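Local coordinates for HIAXHD3 (Humicola insolens, PDB 3ZXK), which hydrolyses alpha-L-arabinofuranosyl side chains, probably from arabinoxylan, as a family 43 glycoside hydrolase studied for engineering endo-xylanase activity into its active site, at residues S73-K81 and L429-A437; A255-A264 and W298-R307. One frame throughout, in Å; residues are numbered along the deposited sequence.

Interaction 1: residues S73-K81 and L429-A437; sequences SGTPGAYVK and LNEDGWRTA
Trp434, Thr75 and Pro76 carry this contact, in which a loop of the five-bladed beta-propeller typical of family 43 meets the hairpin turn between strands 418-429 and 436-448 of the concanavalin A-like beta-sandwich. The indole of Trp434 receives Val80 on one face: CG2 sits over the five-membered ring, 3.7 Å from its centroid and 18° off the normal, a CH-pi contact, while the carbonyl of Glu431 lies over the opposite face. Trp434 CB also packs 4.1 Å from Tyr79 CB. Pro76, preceded by a cis peptide bond, brings its CB to 3.2 Å from Gly433 O and its CA to 3.4 Å from Trp434 O, a CA-H...O contact to a buried carbonyl that has no conventional hydrogen-bond partner. Farther out, Pro76 CG lies over one face of the Arg435 guanidinium. Thr75 CG2 reaches Leu429 CD2 at 3.7 Å and also borders Thr436 OG1; the sister methyl Leu429 CD1 covers the centre of one face of the Tyr79 ring. Thr75 OG1 lies between its backbone N and carbonyl carbon (chi1 61°), a position from which it accepts from Thr436 N at 3.1 Å; Thr436 OG1 is itself bonded to Asp364.

Interaction 2: residues A255-A264 and W298-R307; sequences APDGTWHYVA and WGTSYPIPVR
Trp298 crosses Tyr262 at about a right angle and presses the far rim of its indole against it. CG stands anti to the backbone N (chi1 -169°), which carries the ring away from its own chain toward strand 260-267. NE1 gives a weak hydrogen bond to Val277 O. Contact begins at CZ2, 3.7 Å from Tyr262 O. The rim atom CH2 touches both Tyr262 CD2, at 3.4 Å, and Ala264 CB, at 3.6 Å, while CZ3 meets CD2 and CE2 of the tyrosine. The two ring planes are inclined at 52°, and Tyr262 OH is held by Gln249 O. Tyr262 and Ala264 lie on strand 260-267, in a four-stranded antiparallel blade of the family 43 beta-propeller, and the returning 298-307 segment, which pairs through strand 301-303 with strand 7-9, runs past it. Farther along, Pro305 CB lies over one face of the His261 imidazole, 3.9 Å from its centroid, a CH-pi contact; the ring's NE2 donates to Thr259 OG1. An alanine in place of His261 would probably leave Pro305 CB without the ring face it covers and Thr259 OG1 without the NE2 donor. The same hydroxyl donates to the syn lone pair of Asp257 OD1, which also accepts from Thr259 N in an Asx turn. OD2, the other carboxylate oxygen, forms a salt bridge with Arg307 NH2 at 2.9 Å and a nearly straight 176°; the guanidinium meets OD2 on its anti side, somewhat out of the carboxylate plane, whereas OD2 itself lies in the guanidinium plane. Beside this pair, a water accepts from Asp257 N and donates to Pro305 O, and Val306 CG2 touches Pro256 CD at 3.8 Å.

Interactions 1 and 2 do not touch: their centres are 40 Å apart, on opposite sides of the chain's centre, and their nearest atoms about 19 Å. Along the chain, 255-264 and 298-307 fall within the loop that 73-81 and 429-437 close. Interaction 1 joins the propeller to the sandwich, whereas interaction 2 packs a blade against the chain returning beyond it. Both approach the bound glycan from the second shell. The side chain of Val80 is about 9 Å from a xylose, and Val80 O bonds to Trp84 of the pocket; the side chain of Tyr262 is about 10 Å from the arabinose, and its hydroxyl bonds to pocket residue Gln249.

Interaction 1: residues S73-K81 and L429-A437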
ATOM      1  N   SER A  73      20.048  -1.372  12.349  1.00  7.74           N
ATOM      2  CA  SER A  73      20.711  -0.436  13.254  1.00  8.95           C
ATOM      3  C   SER A  73      19.912   0.836  13.503  1.00  8.83           C
ATOM      4  O   SER A  73      20.481   1.903  13.719  1.00 10.37           O
ATOM      5  CB  SER A  73      22.120  -0.108  12.763  1.00 10.18           C
ATOM      6  OG  SER A  73      22.086   0.576  11.512  1.00 11.20           O
ATOM      7  N   GLY A  74      18.592   0.717  13.489  1.00  7.97           N
ATOM      8  CA  GLY A  74      17.754   1.851  13.801  1.00  8.29           C
ATOM      9  C   GLY A  74      17.611   2.810  12.640  1.00  7.43           C
ATOM     10  O   GLY A  74      17.979   2.502  11.504  1.00  7.99           O
ATOM     11  N   THR A  75      17.059   3.984  12.943  1.00  6.91           N
ATOM     12  CA  THR A  75      16.810   5.013  11.944  1.00  6.85           C
ATOM     13  C   THR A  75      18.122   5.499  11.337  1.00  6.81           C
ATOM     14  O   THR A  75      19.126   5.544  12.022  1.00  7.32           O
ATOM     15  CB  THR A  75      15.998   6.176  12.534  1.00  6.66           C
ATOM     16  OG1 THR A  75      16.709   6.810  13.627  1.00  7.34           O
ATOM     17  CG2 THR A  75      14.650   5.638  12.978  1.00  7.44           C
ATOM     18  N   PRO A  76      18.109   5.878  10.056  1.00  6.52           N
ATOM     19  CA  PRO A  76      16.942   5.991   9.165  1.00  6.76           C
ATOM     20  C   PRO A  76      16.532   4.717   8.447  1.00  6.68           C
ATOM     21  O   PRO A  76      15.600   4.743   7.632  1.00  6.36           O
ATOM     22  CB  PRO A  76      17.394   7.086   8.178  1.00  7.40           C
ATOM     23  CG  PRO A  76      18.855   6.902   8.083  1.00  8.24           C
ATOM     24  CD  PRO A  76      19.319   6.489   9.457  1.00  7.28           C
ATOM     25  N   GLY A  77      17.164   3.597   8.779  1.00  6.54           N
ATOM     26  CA  GLY A  77      16.841   2.316   8.147  1.00  6.58           C
ATOM     27  C   GLY A  77      16.739   2.453   6.644  1.00  6.58           C
ATOM     28  O   GLY A  77      17.658   2.975   6.011  1.00  8.50           O
ATOM     29  N   ALA A  78      15.617   1.994   6.087  1.00  5.69           N
ATOM     30  CA  ALA A  78      15.270   2.272   4.690  1.00  5.34           C
ATOM     31  C   ALA A  78      13.903   2.967   4.637  1.00  4.97           C
ATOM     32  O   ALA A  78      13.164   2.841   3.662  1.00  5.32           O
ATOM     33  CB  ALA A  78      15.257   0.984   3.856  1.00  5.63           C
ATOM     34  N   TYR A  79      13.563   3.691   5.701  1.00  4.30           N
ATOM     35  CA  TYR A  79      12.321   4.456   5.724  1.00  4.37           C
ATOM     36  C   TYR A  79      12.153   5.308   4.471  1.00  4.27           C
ATOM     37  O   TYR A  79      13.047   6.093   4.125  1.00  4.71           O
ATOM     38  CB  TYR A  79      12.209   5.334   6.976  1.00  4.57           C
ATOM     39  CG  TYR A  79      11.828   4.576   8.206  1.00  4.56           C
ATOM     40  CD1 TYR A  79      10.507   4.123   8.389  1.00  4.69           C
ATOM     41  CD2 TYR A  79      12.769   4.317   9.194  1.00  4.84           C
ATOM     42  CE1 TYR A  79      10.146   3.434   9.553  1.00  4.63           C
ATOM     43  CE2 TYR A  79      12.431   3.596  10.349  1.00  4.49           C
ATOM     44  CZ  TYR A  79      11.126   3.182  10.535  1.00  4.95           C
ATOM     45  OH  TYR A  79      10.801   2.477  11.672  1.00  4.56           O
ATOM     46  N   VAL A  80      10.984   5.171   3.827  1.00  4.39           N
ATOM     47  CA  VAL A  80      10.572   5.998   2.675  1.00  4.45           C
ATOM     48  C   VAL A  80      11.456   5.726   1.441  1.00  4.62           C
ATOM     49  O   VAL A  80      11.427   6.469   0.464  1.00  5.26           O
ATOM     50  CB  VAL A  80      10.402   7.520   3.002  1.00  4.57           C
ATOM     51  CG1 VAL A  80       9.460   8.195   2.014  1.00  4.87           C
ATOM     52  CG2 VAL A  80       9.916   7.733   4.411  1.00  4.96           C
ATOM     53  N   LYS A  81      12.236   4.658   1.490  1.00  4.36           N
ATOM     54  CA  LYS A  81      12.931   4.162   0.310  1.00  4.67           C
ATOM     55  C   LYS A  81      12.115   3.007  -0.259  1.00  4.82           C
ATOM     56  O   LYS A  81      10.904   3.133  -0.398  1.00  4.55           O
ATOM     57  CB  LYS A  81      14.396   3.829   0.624  1.00  5.51           C
ATOM     58  CG  LYS A  81      15.196   5.070   1.072  1.00  7.80           C
ATOM     59  CD  LYS A  81      16.642   4.713   1.326  1.00 10.46           C
ATOM     60  CE  LYS A  81      17.461   5.930   1.695  1.00 14.48           C
ATOM     61  NZ  LYS A  81      18.805   5.539   2.217  1.00 19.55           N
ATOM     62  N   LEU A 429       9.789  11.049  13.657  1.00  6.45           N
ATOM     63  CA  LEU A 429      10.940  11.054  12.747  1.00  6.38           C
ATOM     64  C   LEU A 429      11.092  12.449  12.186  1.00  7.37           C
ATOM     65  O   LEU A 429      10.096  13.128  11.957  1.00  9.45           O
ATOM     66  CB  LEU A 429      10.699  10.121  11.564  1.00  5.97           C
ATOM     67  CG  LEU A 429      10.633   8.631  11.840  1.00  5.09           C
ATOM     68  CD1 LEU A 429      10.298   7.841  10.579  1.00  6.91           C
ATOM     69  CD2 LEU A 429      11.947   8.158  12.477  1.00  6.77           C
ATOM     70  N   ASN A 430      12.331  12.841  11.901  1.00  7.78           N
ATOM     71  CA  ASN A 430      12.619  14.091  11.212  1.00  8.75           C
ATOM     72  C   ASN A 430      12.417  13.868   9.711  1.00  9.68           C
ATOM     73  O   ASN A 430      13.033  12.975   9.148  1.00  8.45           O
ATOM     74  CB  ASN A 430      14.073  14.444  11.497  1.00 10.03           C
ATOM     75  CG  ASN A 430      14.493  15.805  10.961  1.00 12.79           C
ATOM     76  OD1 ASN A 430      13.822  16.440  10.149  1.00 13.15           O
ATOM     77  ND2 ASN A 430      15.646  16.250  11.424  1.00 16.64           N
ATOM     78  N   GLU A 431      11.559  14.662   9.062  1.00 10.71           N
ATOM     79  CA  GLU A 431      11.295  14.492   7.623  1.00 12.23           C
ATOM     80  C   GLU A 431      12.522  14.747   6.760  1.00 12.56           C
ATOM     81  O   GLU A 431      12.570  14.316   5.605  1.00 14.78           O
ATOM     82  CB  GLU A 431      10.187  15.438   7.163  1.00 15.52           C
ATOM     83  CG  GLU A 431       8.861  15.283   7.891  1.00 19.38           C
ATOM     84  CD  GLU A 431       7.814  16.202   7.286  1.00 22.94           C
ATOM     85  OE1 GLU A 431       8.171  17.346   6.900  1.00 28.97           O
ATOM     86  OE2 GLU A 431       6.652  15.780   7.178  1.00 24.69           O
ATOM     87  N   ASP A 432      13.496  15.470   7.311  1.00 13.62           N
ATOM     88  CA  ASP A 432      14.778  15.653   6.638  1.00 14.93           C
ATOM     89  C   ASP A 432      15.730  14.539   7.046  1.00 14.65           C
ATOM     90  O   ASP A 432      16.526  14.691   7.981  1.00 15.56           O
ATOM     91  CB  ASP A 432      15.390  17.008   6.970  1.00 16.99           C
ATOM     92  CG  ASP A 432      16.458  17.427   5.970  1.00 21.23           C
ATOM     93  OD1 ASP A 432      16.946  16.570   5.206  1.00 25.35           O
ATOM     94  OD2 ASP A 432      16.797  18.625   5.928  1.00 29.56           O
ATOM     95  N   GLY A 433      15.616  13.418   6.347  1.00 13.64           N
ATOM     96  CA  GLY A 433      16.548  12.302   6.492  1.00 12.37           C
ATOM     97  C   GLY A 433      15.987  11.107   7.222  1.00 10.34           C
ATOM     98  O   GLY A 433      16.605  10.049   7.204  1.00 10.13           O
ATOM     99  N   TRP A 434      14.852  11.273   7.905  1.00  9.39           N
ATOM    100  CA  TRP A 434      14.173  10.172   8.633  1.00  8.22           C
ATOM    101  C   TRP A 434      14.918   9.560   9.788  1.00  8.00           C
ATOM    102  O   TRP A 434      14.675   8.367  10.136  1.00  7.67           O
ATOM    103  CB  TRP A 434      13.704   9.084   7.669  1.00  7.34           C
ATOM    104  CG  TRP A 434      12.936   9.691   6.546  1.00  7.32           C
ATOM    105  CD1 TRP A 434      13.309   9.792   5.208  1.00  8.25           C
ATOM    106  CD2 TRP A 434      11.637  10.373   6.635  1.00  7.63           C
ATOM    107  NE1 TRP A 434      12.335  10.434   4.491  1.00  8.27           N
ATOM    108  CE2 TRP A 434      11.317  10.823   5.283  1.00  7.54           C
ATOM    109  CE3 TRP A 434      10.743  10.643   7.671  1.00  7.90           C
ATOM    110  CZ2 TRP A 434      10.122  11.486   4.988  1.00  7.93           C
ATOM    111  CZ3 TRP A 434       9.555  11.329   7.370  1.00  7.77           C
ATOM    112  CH2 TRP A 434       9.256  11.737   6.055  1.00  8.48           C
ATOM    113  N   ARG A 435      15.811  10.353  10.401  1.00  8.58           N
ATOM    114  CA  ARG A 435      16.356  10.005  11.714  1.00  9.18           C
ATOM    115  C   ARG A 435      15.345  10.321  12.804  1.00  8.02           C
ATOM    116  O   ARG A 435      14.476  11.168  12.638  1.00  8.54           O
ATOM    117  CB  ARG A 435      17.670  10.736  11.957  1.00 11.63           C
ATOM    118  CG  ARG A 435      18.797  10.168  11.117  1.00 14.92           C
ATOM    119  CD  ARG A 435      20.019  11.068  11.077  1.00 21.35           C
ATOM    120  NE  ARG A 435      20.975  10.591  10.072  1.00 28.53           N
ATOM    121  CZ  ARG A 435      20.834  10.738   8.752  1.00 30.66           C
ATOM    122  NH1 ARG A 435      19.768  11.355   8.239  1.00 31.06           N
ATOM    123  NH2 ARG A 435      21.765  10.260   7.937  1.00 35.82           N
ATOM    124  N   THR A 436      15.415   9.606  13.908  1.00  8.48           N
ATOM    125  CA  THR A 436      14.513   9.884  15.019  1.00  8.73           C
ATOM    126  C   THR A 436      14.692  11.301  15.599  1.00  8.54           C
ATOM    127  O   THR A 436      15.807  11.733  15.912  1.00 10.68           O
ATOM    128  CB  THR A 436      14.647   8.793  16.110  1.00  9.18           C
ATOM    129  OG1 THR A 436      14.339   7.525  15.540  1.00 10.95           O
ATOM    130  CG2 THR A 436      13.663   9.019  17.239  1.00  9.46           C
ATOM    131  N   ALA A 437      13.579  12.015  15.738  1.00  7.87           N
ATOM    132  CA  ALA A 437      13.590  13.340  16.356  1.00  8.45           C
ATOM    133  C   ALA A 437      13.154  13.261  17.810  1.00  8.93           C
ATOM    134  O   ALA A 437      13.629  14.032  18.634  1.00 10.27           O
ATOM    135  CB  ALA A 437      12.710  14.306  15.575  1.00  9.40           C
TER

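Interaction 2: residues A255-A264 and W298-R307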
ATOM      1  N   ALA A 255     -12.822  -2.747 -19.632  1.00  9.05           N
ATOM      2  CA  ALA A 255     -13.723  -3.774 -19.085  1.00 10.22           C
ATOM      3  C   ALA A 255     -14.044  -4.810 -20.168  1.00 10.83           C
ATOM      4  O   ALA A 255     -13.766  -4.591 -21.360  1.00 12.07           O
ATOM      5  CB  ALA A 255     -14.995  -3.132 -18.536  1.00 11.23           C
ATOM      6  N   PRO A 256     -14.610  -5.959 -19.772  1.00 10.39           N
ATOM      7  CA  PRO A 256     -14.940  -6.958 -20.793  1.00 12.32           C
ATOM      8  C   PRO A 256     -15.861  -6.442 -21.910  1.00 14.31           C
ATOM      9  O   PRO A 256     -15.784  -6.941 -23.030  1.00 15.48           O
ATOM     10  CB  PRO A 256     -15.623  -8.068 -19.983  1.00 13.40           C
ATOM     11  CG  PRO A 256     -15.003  -7.952 -18.638  1.00 12.17           C
ATOM     12  CD  PRO A 256     -14.863  -6.471 -18.408  1.00 11.41           C
ATOM     13  N   ASP A 257     -16.696  -5.443 -21.629  1.00 13.80           N
ATOM     14  CA  ASP A 257     -17.600  -4.894 -22.659  1.00 14.53           C
ATOM     15  C   ASP A 257     -16.890  -3.923 -23.631  1.00 15.15           C
ATOM     16  O   ASP A 257     -17.517  -3.365 -24.539  1.00 16.30           O
ATOM     17  CB  ASP A 257     -18.855  -4.278 -22.003  1.00 14.98           C
ATOM     18  CG  ASP A 257     -18.574  -2.971 -21.253  1.00 16.54           C
ATOM     19  OD1 ASP A 257     -17.394  -2.605 -21.079  1.00 15.84           O
ATOM     20  OD2 ASP A 257     -19.551  -2.292 -20.852  1.00 17.66           O
ATOM     21  N   GLY A 258     -15.579  -3.743 -23.457  1.00 15.20           N
ATOM     22  CA  GLY A 258     -14.793  -2.843 -24.323  1.00 15.07           C
ATOM     23  C   GLY A 258     -14.730  -1.385 -23.881  1.00 14.34           C
ATOM     24  O   GLY A 258     -14.036  -0.563 -24.496  1.00 15.45           O
ATOM     25  N   THR A 259     -15.451  -1.044 -22.820  1.00 13.55           N
ATOM     26  CA  THR A 259     -15.447   0.327 -22.325  1.00 13.49           C
ATOM     27  C   THR A 259     -14.230   0.525 -21.438  1.00 11.60           C
ATOM     28  O   THR A 259     -13.859  -0.369 -20.658  1.00 13.27           O
ATOM     29  CB  THR A 259     -16.705   0.667 -21.495  1.00 14.57           C
ATOM     30  OG1 THR A 259     -16.809  -0.244 -20.384  1.00 18.11           O
ATOM     31  CG2 THR A 259     -17.962   0.601 -22.348  1.00 15.91           C
ATOM     32  N   TRP A 260     -13.626   1.699 -21.542  1.00  9.35           N
ATOM     33  CA  TRP A 260     -12.429   2.023 -20.784  1.00  8.29           C
ATOM     34  C   TRP A 260     -12.702   2.879 -19.579  1.00  7.43           C
ATOM     35  O   TRP A 260     -13.668   3.626 -19.545  1.00  8.57           O
ATOM     36  CB  TRP A 260     -11.435   2.730 -21.686  1.00  8.49           C
ATOM     37  CG  TRP A 260     -10.771   1.793 -22.644  1.00 10.64           C
ATOM     38  CD1 TRP A 260     -11.293   1.227 -23.816  1.00 10.84           C
ATOM     39  CD2 TRP A 260      -9.433   1.252 -22.508  1.00  9.70           C
ATOM     40  NE1 TRP A 260     -10.361   0.427 -24.404  1.00 10.61           N
ATOM     41  CE2 TRP A 260      -9.227   0.378 -23.666  1.00 10.09           C
ATOM     42  CE3 TRP A 260      -8.411   1.403 -21.578  1.00 11.23           C
ATOM     43  CZ2 TRP A 260      -8.034  -0.303 -23.872  1.00 10.49           C
ATOM     44  CZ3 TRP A 260      -7.211   0.711 -21.783  1.00 11.66           C
ATOM     45  CH2 TRP A 260      -7.031  -0.122 -22.913  1.00  9.61           C
ATOM     46  N   HIS A 261     -11.841   2.760 -18.576  1.00  6.68           N
ATOM     47  CA  HIS A 261     -11.990   3.474 -17.304  1.00  6.30           C
ATOM     48  C   HIS A 261     -10.654   4.011 -16.858  1.00  5.73           C
ATOM     49  O   HIS A 261      -9.601   3.386 -17.085  1.00  6.27           O
ATOM     50  CB  HIS A 261     -12.590   2.525 -16.272  1.00  7.73           C
ATOM     51  CG  HIS A 261     -13.943   2.008 -16.679  1.00  9.13           C
ATOM     52  ND1 HIS A 261     -15.089   2.614 -16.312  1.00 13.15           N
ATOM     53  CD2 HIS A 261     -14.300   0.965 -17.537  1.00 10.93           C
ATOM     54  CE1 HIS A 261     -16.141   1.964 -16.871  1.00 13.95           C
ATOM     55  NE2 HIS A 261     -15.655   0.955 -17.625  1.00 13.70           N
ATOM     56  N   TYR A 262     -10.671   5.173 -16.218  1.00  5.70           N
ATOM     57  CA  TYR A 262      -9.434   5.763 -15.680  1.00  4.83           C
ATOM     58  C   TYR A 262      -9.481   5.545 -14.150  1.00  4.70           C
ATOM     59  O   TYR A 262     -10.456   5.954 -13.471  1.00  4.78           O
ATOM     60  CB  TYR A 262      -9.327   7.250 -16.084  1.00  5.24           C
ATOM     61  CG  TYR A 262      -8.136   7.991 -15.507  1.00  5.64           C
ATOM     62  CD1 TYR A 262      -6.933   7.327 -15.209  1.00  6.23           C
ATOM     63  CD2 TYR A 262      -8.211   9.363 -15.235  1.00  5.99           C
ATOM     64  CE1 TYR A 262      -5.848   8.004 -14.676  1.00  6.21           C
ATOM     65  CE2 TYR A 262      -7.150  10.035 -14.692  1.00  6.02           C
ATOM     66  CZ  TYR A 262      -5.985   9.363 -14.390  1.00  5.22           C
ATOM     67  OH  TYR A 262      -4.945  10.088 -13.843  1.00  5.52           O
ATOM     68  N   VAL A 263      -8.469   4.859 -13.627  1.00  4.64           N
ATOM     69  CA  VAL A 263      -8.364   4.632 -12.178  1.00  4.62           C
ATOM     70  C   VAL A 263      -7.226   5.524 -11.727  1.00  4.48           C
ATOM     71  O   VAL A 263      -6.070   5.277 -12.055  1.00  4.97           O
ATOM     72  CB  VAL A 263      -8.051   3.159 -11.809  1.00  4.97           C
ATOM     73  CG1 VAL A 263      -8.079   2.981 -10.305  1.00  5.17           C
ATOM     74  CG2 VAL A 263      -9.071   2.231 -12.445  1.00  5.50           C
ATOM     75  N   ALA A 264      -7.557   6.574 -10.992  1.00  4.56           N
ATOM     76  CA  ALA A 264      -6.527   7.524 -10.514  1.00  4.05           C
ATOM     77  C   ALA A 264      -6.444   7.420  -8.999  1.00  4.12           C
ATOM     78  O   ALA A 264      -7.190   6.634  -8.398  1.00  4.50           O
ATOM     79  CB  ALA A 264      -6.863   8.965 -10.931  1.00  4.65           C
ATOM     80  N   TRP A 298     -14.968  15.319 -11.530  1.00  9.59           N
ATOM     81  CA  TRP A 298     -14.855  13.876 -11.418  1.00  8.61           C
ATOM     82  C   TRP A 298     -16.018  13.445 -10.575  1.00  9.19           C
ATOM     83  O   TRP A 298     -16.164  13.872  -9.428  1.00  9.85           O
ATOM     84  CB  TRP A 298     -13.536  13.512 -10.754  1.00  8.28           C
ATOM     85  CG  TRP A 298     -13.199  12.048 -10.832  1.00  7.34           C
ATOM     86  CD1 TRP A 298     -13.914  10.967 -10.320  1.00  7.13           C
ATOM     87  CD2 TRP A 298     -12.013  11.471 -11.441  1.00  7.50           C
ATOM     88  NE1 TRP A 298     -13.267   9.790 -10.592  1.00  6.31           N
ATOM     89  CE2 TRP A 298     -12.098  10.032 -11.242  1.00  6.59           C
ATOM     90  CE3 TRP A 298     -10.903  11.998 -12.099  1.00  7.34           C
ATOM     91  CZ2 TRP A 298     -11.120   9.158 -11.738  1.00  6.65           C
ATOM     92  CZ3 TRP A 298      -9.928  11.123 -12.589  1.00  7.31           C
ATOM     93  CH2 TRP A 298     -10.034   9.737 -12.413  1.00  6.73           C
ATOM     94  N   GLY A 299     -16.884  12.625 -11.140  1.00  8.93           N
ATOM     95  CA  GLY A 299     -18.171  12.336 -10.511  1.00  9.56           C
ATOM     96  C   GLY A 299     -18.076  11.542  -9.222  1.00  9.18           C
ATOM     97  O   GLY A 299     -17.200  10.687  -9.056  1.00  8.05           O
ATOM     98  N   THR A 300     -19.000  11.815  -8.309  1.00 10.43           N
ATOM     99  CA  THR A 300     -19.075  11.046  -7.062  1.00 10.77           C
ATOM    100  C   THR A 300     -19.672   9.651  -7.281  1.00 11.07           C
ATOM    101  O   THR A 300     -19.369   8.709  -6.542  1.00 11.58           O
ATOM    102  CB  THR A 300     -19.870  11.822  -5.991  1.00 12.88           C
ATOM    103  OG1 THR A 300     -21.175  12.082  -6.489  1.00 14.42           O
ATOM    104  CG2 THR A 300     -19.190  13.155  -5.683  1.00 12.97           C
ATOM    105  N   SER A 301     -20.498   9.515  -8.318  1.00 10.92           N
ATOM    106  CA  SER A 301     -21.038   8.198  -8.696  1.00 10.30           C
ATOM    107  C   SER A 301     -21.106   8.030 -10.192  1.00  9.07           C
ATOM    108  O   SER A 301     -21.338   8.987 -10.942  1.00 10.49           O
ATOM    109  CB  SER A 301     -22.432   7.955  -8.096  1.00 11.93           C
ATOM    110  OG  SER A 301     -23.363   8.824  -8.682  1.00 17.50           O
ATOM    111  N   TYR A 302     -20.936   6.788 -10.621  1.00  8.19           N
ATOM    112  CA  TYR A 302     -20.999   6.437 -12.028  1.00  8.09           C
ATOM    113  C   TYR A 302     -21.646   5.061 -12.197  1.00  7.83           C
ATOM    114  O   TYR A 302     -21.744   4.296 -11.227  1.00  8.66           O
ATOM    115  CB  TYR A 302     -19.582   6.369 -12.580  1.00  7.62           C
ATOM    116  CG  TYR A 302     -18.913   7.688 -12.846  1.00  7.29           C
ATOM    117  CD1 TYR A 302     -19.304   8.498 -13.925  1.00  7.48           C
ATOM    118  CD2 TYR A 302     -17.821   8.087 -12.085  1.00  7.07           C
ATOM    119  CE1 TYR A 302     -18.653   9.707 -14.188  1.00  7.08           C
ATOM    120  CE2 TYR A 302     -17.147   9.280 -12.355  1.00  6.62           C
ATOM    121  CZ  TYR A 302     -17.574  10.091 -13.400  1.00  7.32           C
ATOM    122  OH  TYR A 302     -16.905  11.267 -13.687  1.00  8.62           O
ATOM    123  N   PRO A 303     -22.068   4.717 -13.433  1.00  8.54           N
ATOM    124  CA  PRO A 303     -22.549   3.347 -13.671  1.00  8.24           C
ATOM    125  C   PRO A 303     -21.474   2.293 -13.353  1.00  8.66           C
ATOM    126  O   PRO A 303     -20.274   2.526 -13.520  1.00  9.14           O
ATOM    127  CB  PRO A 303     -22.860   3.330 -15.168  1.00  8.41           C
ATOM    128  CG  PRO A 303     -23.148   4.778 -15.502  1.00  9.11           C
ATOM    129  CD  PRO A 303     -22.175   5.563 -14.642  1.00  8.55           C
ATOM    130  N   ILE A 304     -21.924   1.133 -12.911  1.00  8.11           N
ATOM    131  CA  ILE A 304     -21.004   0.079 -12.536  1.00  7.92           C
ATOM    132  C   ILE A 304     -20.247  -0.395 -13.800  1.00  7.46           C
ATOM    133  O   ILE A 304     -20.834  -0.589 -14.842  1.00  7.93           O
ATOM    134  CB  ILE A 304     -21.755  -1.075 -11.798  1.00  8.24           C
ATOM    135  CG1 ILE A 304     -20.764  -1.977 -11.054  1.00  9.51           C
ATOM    136  CG2 ILE A 304     -22.696  -1.821 -12.748  1.00  9.68           C
ATOM    137  CD1 ILE A 304     -20.207  -1.349  -9.803  1.00 13.28           C
ATOM    138  N   PRO A 305     -18.918  -0.551 -13.724  1.00  7.06           N
ATOM    139  CA  PRO A 305     -18.191  -0.887 -14.969  1.00  7.27           C
ATOM    140  C   PRO A 305     -18.495  -2.276 -15.520  1.00  8.05           C
ATOM    141  O   PRO A 305     -18.362  -2.502 -16.724  1.00  9.59           O
ATOM    142  CB  PRO A 305     -16.715  -0.753 -14.555  1.00  7.09           C
ATOM    143  CG  PRO A 305     -16.757   0.253 -13.409  1.00  7.61           C
ATOM    144  CD  PRO A 305     -18.014  -0.102 -12.652  1.00  7.25           C
ATOM    145  N   VAL A 306     -18.883  -3.193 -14.642  1.00  9.20           N
ATOM    146  CA  VAL A 306     -19.273  -4.538 -15.056  1.00  8.77           C
ATOM    147  C   VAL A 306     -20.601  -4.873 -14.415  1.00  9.14           C
ATOM    148  O   VAL A 306     -20.739  -4.738 -13.205  1.00  9.03           O
ATOM    149  CB  VAL A 306     -18.198  -5.596 -14.680  1.00  9.26           C
ATOM    150  CG1 VAL A 306     -18.672  -7.021 -14.968  1.00 10.59           C
ATOM    151  CG2 VAL A 306     -16.929  -5.312 -15.457  1.00  9.67           C
ATOM    152  N   ARG A 307     -21.554  -5.325 -15.233  1.00 10.59           N
ATOM    153  CA  ARG A 307     -22.918  -5.647 -14.779  1.00 11.31           C
ATOM    154  C   ARG A 307     -22.987  -7.112 -14.411  1.00 12.26           C
ATOM    155  O   ARG A 307     -22.418  -7.947 -15.108  1.00 13.81           O
ATOM    156  CB  ARG A 307     -23.980  -5.282 -15.846  1.00 11.52           C
ATOM    157  CG  ARG A 307     -24.024  -3.770 -16.119  1.00 11.88           C
ATOM    158  CD  ARG A 307     -24.582  -3.410 -17.504  1.00 10.85           C
ATOM    159  NE  ARG A 307     -23.704  -3.836 -18.584  1.00 10.36           N
ATOM    160  CZ  ARG A 307     -22.633  -3.174 -19.005  1.00  9.76           C
ATOM    161  NH1 ARG A 307     -22.254  -2.027 -18.434  1.00 10.33           N
ATOM    162  NH2 ARG A 307     -21.930  -3.672 -20.010  1.00 12.80           N
TER
HETATM  163  O   HOH W   1     -18.029  -4.800 -18.773  1.00 15.46           O